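Local coordinates for Kid toxin protein (Escherichia coli, PDB 1M1F) that acts as the toxin of a plasmid-maintenance toxin-antitoxin system, probably as an mRNA-cleaving endoribonuclease, and helps to autoregulate its own operon, at residues L90-V93 with P94-I97. Residues are numbered along the deposited sequence; the frame is centred on the assembly and turned at random.
Sequences LERV and PETI
Arg92 and Glu95 form a salt bridge where strand 88-92, outermost in the sheet of this chain, passes into helix 95-106 of the MazF-like toxin fold. Arg92 NH2 lies 3.1 Å from Glu95 OE2. The two side chains reach each other because both are bent, the arginine at chi3 (40°) and the glutamate at chi2 (-54°). Their flat groups are not coplanar; guanidinium and carboxylate planes stand 63° apart. A water joins the pair. It accepts from Arg92 NH2 at the guanidinium edge, in plane, and donates to Glu95 OE2 at 2.9 Å. It also donates to Val93 O, so the charged pair is tied to the backbone of the link between strand and helix. Pro94 is the N-cap residue of the helix.

Val93 is buried at this link and also touches Ile6 of the neighbouring strand 5-10. The proline ring follows directly in the chain and brings Pro94 CD within 3.5 Å of Val93 CB, a tight approach. Ile97, in the first turn of the helix, meets the same valine with its CG2 branch. That methyl is anti to the backbone N. The ethyl arm leads elsewhere, and the side chain also touches Val64. A classic bulge precedes this link: Leu90 and Glu91 both pair with Ile6 on strand 5-10. The apolar contact between strand end and helix closes with Val93 CG2 at 4.0 Å from Ile97 CG2.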
loop_
_atom_site.group_PDB
_atom_site.type_symbol
_atom_site.label_atom_id
_atom_site.label_comp_id
_atom_site.label_asym_id
_atom_site.label_seq_id
_atom_site.Cartn_x
_atom_site.Cartn_y
_atom_site.Cartn_z
ATOM N N LEU A 90 -11.902 -15.132 -5.238
ATOM C CA LEU A 90 -11.889 -15.922 -6.462
ATOM C C LEU A 90 -11.108 -17.232 -6.342
ATOM O O LEU A 90 -11.645 -18.299 -6.645
ATOM C CB LEU A 90 -11.312 -15.105 -7.619
ATOM C CG LEU A 90 -12.034 -13.800 -7.957
ATOM C CD1 LEU A 90 -11.408 -13.198 -9.199
ATOM C CD2 LEU A 90 -13.520 -14.035 -8.151
ATOM N N GLU A 91 -9.862 -17.161 -5.890
ATOM C CA GLU A 91 -8.963 -18.309 -5.936
ATOM C C GLU A 91 -7.673 -17.932 -5.230
ATOM O O GLU A 91 -7.531 -16.811 -4.739
ATOM C CB GLU A 91 -8.659 -18.692 -7.390
ATOM C CG GLU A 91 -7.941 -17.599 -8.155
ATOM C CD GLU A 91 -7.742 -17.914 -9.621
ATOM O OE1 GLU A 91 -7.897 -19.082 -10.022
ATOM O OE2 GLU A 91 -7.402 -16.989 -10.376
ATOM N N ARG A 92 -6.737 -18.860 -5.162
ATOM C CA ARG A 92 -5.441 -18.591 -4.566
ATOM C C ARG A 92 -4.369 -18.731 -5.613
ATOM O O ARG A 92 -4.503 -19.538 -6.540
ATOM C CB ARG A 92 -5.073 -19.634 -3.524
ATOM C CG ARG A 92 -6.010 -19.956 -2.414
ATOM C CD ARG A 92 -5.241 -20.750 -1.359
ATOM N NE ARG A 92 -3.924 -20.128 -1.261
ATOM C CZ ARG A 92 -3.315 -19.727 -0.154
ATOM N NH1 ARG A 92 -3.831 -19.960 1.046
ATOM N NH2 ARG A 92 -2.144 -19.121 -0.268
ATOM N N VAL A 93 -3.268 -18.010 -5.447
ATOM C CA VAL A 93 -2.125 -18.197 -6.326
ATOM C C VAL A 93 -1.150 -19.168 -5.664
ATOM O O VAL A 93 -1.141 -19.306 -4.448
ATOM C CB VAL A 93 -1.370 -16.880 -6.608
ATOM C CG1 VAL A 93 -2.301 -15.869 -7.236
ATOM C CG2 VAL A 93 -0.710 -16.300 -5.345
ATOM N N PRO A 94 -0.329 -19.850 -6.461
ATOM C CA PRO A 94 0.739 -20.683 -5.900
ATOM C C PRO A 94 1.719 -19.857 -5.072
ATOM O O PRO A 94 1.905 -18.663 -5.335
ATOM C CB PRO A 94 1.451 -21.243 -7.141
ATOM C CG PRO A 94 0.562 -21.013 -8.276
ATOM C CD PRO A 94 -0.383 -19.910 -7.930
ATOM N N GLU A 95 2.353 -20.497 -4.091
ATOM C CA GLU A 95 3.326 -19.814 -3.245
ATOM C C GLU A 95 4.482 -19.227 -4.047
ATOM O O GLU A 95 5.012 -18.193 -3.671
ATOM C CB GLU A 95 3.836 -20.726 -2.114
ATOM C CG GLU A 95 2.794 -21.107 -1.071
ATOM C CD GLU A 95 2.091 -19.917 -0.441
ATOM O OE1 GLU A 95 2.768 -18.919 -0.099
ATOM O OE2 GLU A 95 0.855 -19.980 -0.281
ATOM N N THR A 96 4.877 -19.848 -5.152
ATOM C CA THR A 96 5.932 -19.263 -5.956
ATOM C C THR A 96 5.570 -17.843 -6.407
ATOM O O THR A 96 6.401 -16.944 -6.338
ATOM C CB THR A 96 6.235 -20.123 -7.176
ATOM O OG1 THR A 96 5.006 -20.506 -7.800
ATOM C CG2 THR A 96 6.917 -21.438 -6.785
ATOM N N ILE A 97 4.348 -17.645 -6.898
ATOM C CA ILE A 97 3.908 -16.312 -7.316
ATOM C C ILE A 97 3.899 -15.371 -6.127
ATOM O O ILE A 97 4.409 -14.255 -6.198
ATOM C CB ILE A 97 2.481 -16.349 -7.924
ATOM C CG1 ILE A 97 2.475 -17.043 -9.289
ATOM C CG2 ILE A 97 1.899 -14.934 -8.036
ATOM C CD1 ILE A 97 3.345 -16.386 -10.341
HETATM O O HOH W 1 -0.470 -17.906 -1.839
#